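NAD(P)H-FMN oxidoreductase (Bacillus subtilis, PDB 5LVA) binds flavin mononucleotide in a flavodoxin-like fold and probably works as an NAD(P)H-dependent flavin reductase that passes electrons through this cofactor. Local coordinates at residues A[6-11]-A[72-77]; A[59-64]-A[168-173]. All coordinates share one frame; numbering follows the deposited sequence.

Interaction 1 (A[6-11]-A[72-77]). With FMN (flavin mononucleotide), chain C.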
loop_
_atom_site.group_PDB
_atom_site.type_symbol
_atom_site.label_atom_id
_atom_site.label_comp_id
_atom_site.label_asym_id
_atom_site.label_seq_id
_atom_site.Cartn_x
_atom_site.Cartn_y
_atom_site.Cartn_z
ATOM N N LEU A 6 3.319 0.562 -4.999
ATOM C CA LEU A 6 3.530 -0.867 -5.065
ATOM C C LEU A 6 2.223 -1.603 -4.817
ATOM O O LEU A 6 1.756 -1.658 -3.694
ATOM C CB LEU A 6 4.591 -1.281 -4.056
ATOM C CG LEU A 6 5.866 -0.437 -4.123
ATOM C CD1 LEU A 6 6.840 -0.826 -3.037
ATOM C CD2 LEU A 6 6.500 -0.612 -5.468
ATOM N N ALA A 7 1.626 -2.162 -5.870
ATOM C CA ALA A 7 0.343 -2.843 -5.728
ATOM C C ALA A 7 0.541 -4.326 -5.514
ATOM O O ALA A 7 1.273 -4.968 -6.249
ATOM C CB ALA A 7 -0.529 -2.593 -6.927
ATOM N N PHE A 8 -0.109 -4.862 -4.484
ATOM C CA PHE A 8 0.011 -6.272 -4.158
ATOM C C PHE A 8 -1.342 -6.973 -4.192
ATOM O O PHE A 8 -2.058 -7.025 -3.196
ATOM C CB PHE A 8 0.650 -6.469 -2.782
ATOM C CG PHE A 8 2.086 -6.021 -2.688
ATOM C CD1 PHE A 8 2.401 -4.695 -2.445
ATOM C CD2 PHE A 8 3.116 -6.938 -2.783
ATOM C CE1 PHE A 8 3.709 -4.283 -2.327
ATOM C CE2 PHE A 8 4.431 -6.528 -2.667
ATOM C CZ PHE A 8 4.728 -5.198 -2.444
ATOM N N HIS A 9 -1.674 -7.516 -5.347
ATOM C CA HIS A 9 -2.888 -8.260 -5.537
ATOM C C HIS A 9 -2.562 -9.490 -6.373
ATOM O O HIS A 9 -1.936 -9.383 -7.412
ATOM C CB HIS A 9 -3.939 -7.397 -6.212
ATOM C CG HIS A 9 -5.302 -8.002 -6.205
ATOM N ND1 HIS A 9 -5.566 -9.248 -6.733
ATOM C CD2 HIS A 9 -6.478 -7.537 -5.737
ATOM C CE1 HIS A 9 -6.845 -9.522 -6.587
ATOM N NE2 HIS A 9 -7.424 -8.501 -5.984
ATOM N N PRO A 10 -2.959 -10.671 -5.897
ATOM C CA PRO A 10 -2.576 -11.920 -6.556
ATOM C C PRO A 10 -3.018 -12.010 -8.009
ATOM O O PRO A 10 -2.356 -12.664 -8.810
ATOM C CB PRO A 10 -3.279 -12.973 -5.715
ATOM C CG PRO A 10 -3.334 -12.340 -4.334
ATOM C CD PRO A 10 -3.616 -10.904 -4.598
ATOM N N ASN A 11 -4.118 -11.352 -8.348
ATOM C CA ASN A 11 -4.628 -11.377 -9.711
ATOM C C ASN A 11 -5.289 -10.063 -10.058
ATOM O O ASN A 11 -6.492 -9.898 -9.903
ATOM C CB ASN A 11 -5.619 -12.516 -9.892
ATOM C CG ASN A 11 -5.906 -12.820 -11.350
ATOM O OD1 ASN A 11 -5.795 -11.960 -12.224
ATOM N ND2 ASN A 11 -6.298 -14.053 -11.615
ATOM N N PRO A 72 -1.681 -9.360 1.392
ATOM C CA PRO A 72 -1.286 -10.617 0.747
ATOM C C PRO A 72 0.148 -10.987 1.081
ATOM O O PRO A 72 0.921 -10.104 1.395
ATOM C CB PRO A 72 -1.433 -10.307 -0.737
ATOM C CG PRO A 72 -2.471 -9.273 -0.795
ATOM C CD PRO A 72 -2.283 -8.423 0.429
ATOM N N PRO A 73 0.506 -12.274 0.999
ATOM C CA PRO A 73 1.829 -12.647 1.503
ATOM C C PRO A 73 3.030 -12.105 0.724
ATOM O O PRO A 73 4.128 -12.101 1.264
ATOM C CB PRO A 73 1.804 -14.184 1.464
ATOM C CG PRO A 73 0.584 -14.572 0.804
ATOM C CD PRO A 73 -0.352 -13.442 0.750
ATOM N N LEU A 74 2.854 -11.634 -0.499
ATOM C CA LEU A 74 4.003 -11.163 -1.266
ATOM C C LEU A 74 4.555 -9.857 -0.692
ATOM O O LEU A 74 5.751 -9.585 -0.774
ATOM C CB LEU A 74 3.635 -10.983 -2.735
ATOM C CG LEU A 74 4.791 -10.526 -3.621
ATOM C CD1 LEU A 74 5.982 -11.457 -3.479
ATOM C CD2 LEU A 74 4.365 -10.380 -5.058
ATOM N N LEU A 75 3.683 -9.057 -0.094
ATOM C CA LEU A 75 4.125 -7.849 0.585
ATOM C C LEU A 75 4.951 -8.187 1.820
ATOM O O LEU A 75 5.997 -7.589 2.042
ATOM C CB LEU A 75 2.939 -6.969 0.961
ATOM C CG LEU A 75 3.256 -5.755 1.847
ATOM C CD1 LEU A 75 4.407 -4.940 1.299
ATOM C CD2 LEU A 75 2.034 -4.884 2.004
ATOM N N LYS A 76 4.500 -9.157 2.605
ATOM C CA LYS A 76 5.265 -9.606 3.767
ATOM C C LYS A 76 6.666 -10.076 3.373
ATOM O O LYS A 76 7.652 -9.731 4.025
ATOM C CB LYS A 76 4.539 -10.735 4.499
ATOM C CG LYS A 76 5.109 -10.977 5.883
ATOM C CD LYS A 76 5.196 -9.658 6.627
ATOM C CE LYS A 76 6.111 -9.711 7.815
ATOM N NZ LYS A 76 7.546 -9.860 7.530
ATOM N N LYS A 77 6.735 -10.866 2.304
ATOM C CA LYS A 77 7.997 -11.306 1.729
ATOM C C LYS A 77 8.825 -10.141 1.196
ATOM O O LYS A 77 10.045 -10.123 1.329
ATOM C CB LYS A 77 7.738 -12.307 0.610
ATOM C CG LYS A 77 8.974 -12.959 0.071
ATOM C CD LYS A 77 8.607 -13.990 -0.959
ATOM C CE LYS A 77 8.043 -15.222 -0.315
ATOM N NZ LYS A 77 7.787 -16.272 -1.344
HETATM N N1 FMN C . -12.208 -8.048 4.134
HETATM C C2 FMN C . -12.172 -7.464 5.385
HETATM O O2 FMN C . -12.849 -6.470 5.625
HETATM N N3 FMN C . -11.372 -7.975 6.376
HETATM C C4 FMN C . -10.605 -9.081 6.144
HETATM O O4 FMN C . -9.902 -9.499 7.057
HETATM C C4A FMN C . -10.638 -9.686 4.883
HETATM N N5 FMN C . -9.876 -10.796 4.622
HETATM C C5A FMN C . -9.901 -11.394 3.385
HETATM C C6 FMN C . -9.114 -12.513 3.155
HETATM C C7 FMN C . -9.099 -13.133 1.924
HETATM C C7M FMN C . -8.233 -14.344 1.713
HETATM C C8 FMN C . -9.903 -12.619 0.904
HETATM C C8M FMN C . -9.921 -13.256 -0.453
HETATM C C9 FMN C . -10.692 -11.500 1.139
HETATM C C9A FMN C . -10.690 -10.874 2.374
HETATM N N10 FMN C . -11.476 -9.756 2.625
HETATM C C10 FMN C . -11.441 -9.164 3.878
HETATM C "C1'" FMN C . -12.310 -9.149 1.531
HETATM C "C2'" FMN C . -11.306 -8.247 0.770
HETATM O "O2'" FMN C . -10.745 -7.257 1.626
HETATM C "C3'" FMN C . -11.802 -7.642 -0.554
HETATM O "O3'" FMN C . -12.018 -8.743 -1.402
HETATM C "C4'" FMN C . -10.754 -6.686 -1.155
HETATM O "O4'" FMN C . -10.462 -5.704 -0.210
HETATM C "C5'" FMN C . -11.075 -5.890 -2.414
HETATM O "O5'" FMN C . -10.996 -6.726 -3.537
HETATM P P FMN C . -10.334 -6.418 -4.973
HETATM O O1P FMN C . -9.614 -7.685 -5.256
HETATM O O2P FMN C . -11.430 -6.134 -5.942
HETATM O O3P FMN C . -9.331 -5.323 -5.055
#
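The ring of F8 lies against residues 74 and 75 of helix 73-82, one face turned to L75. CB of L75 stands over the ring centre, 3.8 Å from the centroid of F8 and 13° off its normal, a CH-pi contact. The two side chains cross at about a right angle, and L75 CD1 reaches F8 CE1 and CZ farther round the ring. L74 adds its branch carbon: its CG lies 4.0 Å from F8 CD2, placed there with CG anti to the backbone N (chi1 -179°). P72 brings its ring to the backbone of F8, with P72 CG 3.3 Å from F8 O. An alanine in place of F8 would probably leave a gap beneath L74 and L75, the latter without the ring it packs on. CB of H9 leaves the backbone away from the 72-77 segment, and NE2 faces FMN O1P at a modelled separation too short to be taken literally. The backbone N of N11 donates to H9 ND1 over 3.0 Å, 5° from the imidazole plane, which helps to set the ring's rotation. Apolar packing thus anchors F8 to the helix, while the N11 bond probably helps hold the imidazole edge toward the phosphate.

Interaction 2 (A[59-64]-A[168-173])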
loop_
_atom_site.group_PDB
_atom_site.type_symbol
_atom_site.label_atom_id
_atom_site.label_comp_id
_atom_site.label_asym_id
_atom_site.label_seq_id
_atom_site.Cartn_x
_atom_site.Cartn_y
_atom_site.Cartn_z
ATOM N N ARG A 59 7.789 9.246 -2.160
ATOM C CA ARG A 59 6.723 8.647 -1.386
ATOM C C ARG A 59 6.478 7.224 -1.860
ATOM O O ARG A 59 6.427 6.974 -3.048
ATOM C CB ARG A 59 5.444 9.467 -1.509
ATOM C CG ARG A 59 4.281 8.892 -0.724
ATOM C CD ARG A 59 2.995 9.622 -1.008
ATOM N NE ARG A 59 3.011 10.964 -0.455
ATOM C CZ ARG A 59 1.954 11.765 -0.404
ATOM N NH1 ARG A 59 0.788 11.357 -0.880
ATOM N NH2 ARG A 59 2.066 12.977 0.126
ATOM N N ILE A 60 6.324 6.294 -0.927
ATOM C CA ILE A 60 6.043 4.908 -1.268
ATOM C C ILE A 60 4.672 4.476 -0.759
ATOM O O ILE A 60 4.368 4.601 0.422
ATOM C CB ILE A 60 7.103 3.984 -0.703
ATOM C CG1 ILE A 60 8.475 4.548 -1.039
ATOM C CG2 ILE A 60 6.935 2.589 -1.271
ATOM C CD1 ILE A 60 9.583 3.725 -0.554
ATOM N N VAL A 61 3.848 3.980 -1.676
ATOM C CA VAL A 61 2.477 3.600 -1.376
ATOM C C VAL A 61 2.290 2.108 -1.516
ATOM O O VAL A 61 2.486 1.560 -2.585
ATOM C CB VAL A 61 1.488 4.314 -2.302
ATOM C CG1 VAL A 61 0.087 3.835 -2.053
ATOM C CG2 VAL A 61 1.582 5.816 -2.116
ATOM N N PHE A 62 1.915 1.448 -0.433
ATOM C CA PHE A 62 1.627 0.024 -0.481
ATOM C C PHE A 62 0.133 -0.178 -0.676
ATOM O O PHE A 62 -0.662 0.152 0.199
ATOM C CB PHE A 62 2.113 -0.669 0.789
ATOM C CG PHE A 62 3.591 -0.535 1.023
ATOM C CD1 PHE A 62 4.110 0.573 1.676
ATOM C CD2 PHE A 62 4.465 -1.508 0.580
ATOM C CE1 PHE A 62 5.474 0.699 1.887
ATOM C CE2 PHE A 62 5.827 -1.388 0.778
ATOM C CZ PHE A 62 6.331 -0.286 1.441
ATOM N N GLN A 63 -0.247 -0.690 -1.846
ATOM C CA GLN A 63 -1.646 -0.889 -2.183
ATOM C C GLN A 63 -1.979 -2.365 -2.198
ATOM O O GLN A 63 -1.333 -3.135 -2.888
ATOM C CB GLN A 63 -1.972 -0.263 -3.533
ATOM C CG GLN A 63 -3.436 -0.338 -3.903
ATOM C CD GLN A 63 -3.744 0.210 -5.286
ATOM O OE1 GLN A 63 -3.045 1.069 -5.808
ATOM N NE2 GLN A 63 -4.813 -0.285 -5.877
ATOM N N PHE A 64 -2.990 -2.762 -1.436
ATOM C CA PHE A 64 -3.355 -4.164 -1.360
ATOM C C PHE A 64 -4.758 -4.330 -0.838
ATOM O O PHE A 64 -5.309 -3.409 -0.271
ATOM C CB PHE A 64 -2.363 -4.935 -0.477
ATOM C CG PHE A 64 -2.173 -4.362 0.913
ATOM C CD1 PHE A 64 -1.200 -3.409 1.158
ATOM C CD2 PHE A 64 -2.942 -4.811 1.978
ATOM C CE1 PHE A 64 -1.018 -2.911 2.412
ATOM C CE2 PHE A 64 -2.761 -4.313 3.232
ATOM C CZ PHE A 64 -1.802 -3.360 3.456
ATOM N N GLU A 168 -6.990 11.243 -5.265
ATOM C CA GLU A 168 -6.712 12.500 -4.613
ATOM C C GLU A 168 -5.842 12.287 -3.380
ATOM O O GLU A 168 -4.948 13.078 -3.092
ATOM C CB GLU A 168 -7.999 13.214 -4.229
ATOM C CG GLU A 168 -7.727 14.482 -3.460
ATOM C CD GLU A 168 -8.973 15.255 -3.119
ATOM O OE1 GLU A 168 -9.999 15.068 -3.812
ATOM O OE2 GLU A 168 -8.918 16.059 -2.163
ATOM N N HIS A 169 -6.102 11.202 -2.664
ATOM C CA HIS A 169 -5.401 10.926 -1.423
ATOM C C HIS A 169 -3.942 10.581 -1.650
ATOM O O HIS A 169 -3.071 11.032 -0.928
ATOM C CB HIS A 169 -6.076 9.788 -0.675
ATOM C CG HIS A 169 -5.688 9.717 0.765
ATOM N ND1 HIS A 169 -4.609 8.991 1.210
ATOM C CD2 HIS A 169 -6.227 10.304 1.860
ATOM C CE1 HIS A 169 -4.507 9.116 2.519
ATOM N NE2 HIS A 169 -5.477 9.908 2.936
ATOM N N VAL A 170 -3.693 9.771 -2.663
ATOM C CA VAL A 170 -2.349 9.333 -2.998
ATOM C C VAL A 170 -1.487 10.500 -3.483
ATOM O O VAL A 170 -0.275 10.479 -3.348
ATOM C CB VAL A 170 -2.406 8.210 -4.070
ATOM C CG1 VAL A 170 -1.049 7.963 -4.688
ATOM C CG2 VAL A 170 -2.950 6.938 -3.453
ATOM N N LEU A 171 -2.124 11.533 -4.017
ATOM C CA LEU A 171 -1.407 12.664 -4.593
ATOM C C LEU A 171 -1.406 13.860 -3.657
ATOM O O LEU A 171 -0.689 14.831 -3.871
ATOM C CB LEU A 171 -2.029 13.047 -5.934
ATOM C CG LEU A 171 -1.954 11.988 -7.037
ATOM C CD1 LEU A 171 -2.786 12.407 -8.238
ATOM C CD2 LEU A 171 -0.521 11.775 -7.445
ATOM N N LYS A 172 -2.218 13.774 -2.617
ATOM C CA LYS A 172 -2.342 14.817 -1.603
ATOM C C LYS A 172 -1.028 15.095 -0.886
ATOM O O LYS A 172 -0.236 14.190 -0.644
ATOM C CB LYS A 172 -3.407 14.407 -0.590
ATOM C CG LYS A 172 -3.905 15.492 0.315
ATOM C CD LYS A 172 -4.692 14.881 1.454
ATOM C CE LYS A 172 -5.822 15.779 1.895
ATOM N NZ LYS A 172 -5.605 16.218 3.307
ATOM N N SER A 173 -0.795 16.354 -0.549
ATOM C CA SER A 173 0.366 16.706 0.254
ATOM C C SER A 173 -0.088 16.920 1.702
ATOM O O SER A 173 -1.151 17.482 1.949
ATOM C CB SER A 173 1.057 17.948 -0.304
ATOM O OG SER A 173 0.456 19.117 0.217
#
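In this flavodoxin-like fold the C-terminal helix 156-171 packs against the central parallel sheet, and the chain at its end meets the start of strand 59-65 through R59. The arginine sets out with CG anti to the backbone N and bends at chi3 (-70°), and its guanidinium arrives at the carbonyls where the helix ends. NH2 of R59 donates to K172 O over 2.7 Å. That bond lies in the carbonyl plane and 13° out of the guanidinium plane, with an N-H...O angle of 148°. A second, weak bond joins R59 NH1 to the same K172 O at 3.0 Å, so one oxygen takes both terminal nitrogens. NH1 of R59 also comes within 2.8 Å of V170 O. A positive charge among carbonyls at the C-terminal end of a helix probably gains from the helix dipole. Two residues farther along the strand, V61 CG2 and V170 CG1 touch loosely at 4.3 Å. R59 NE forms a salt bridge with E100 of the adjoining strand 100-106, while the backbone of R59 is hydrogen-bonded to that of K2 and L4 on the other flank. The arginine thus ties the chain just past helix 156-171 to strand 59-65, where Q63 is hydrogen-bonded to Y166 of that helix and N18 of helix 17-23, and F62 and F64 pack on L75 of helix 73-82.

In the fold
Interactions 1 and 2 have centres about 16 Å apart and meet through neighbouring strands of one parallel sheet, 3-7 and 59-65. The backbone joins them: L6 N to V61 O and F8 N to Q63 O are each 2.7 Å apart, probable hydrogen bonds. L75 CD1 also packs against F62 CD2 at 3.5 Å. Along the chain the segments alternate, 6-11, 59-64, 72-77, 168-173, and strand 59-65 is followed, after an FMN-binding loop, by helix 73-82. Helices 73-82 and 156-171 are therefore both fastened to the middle of the sheet, bringing chain regions distant in sequence together in one flavodoxin-like domain, with FMN bound beside the 6-11 segment through H9.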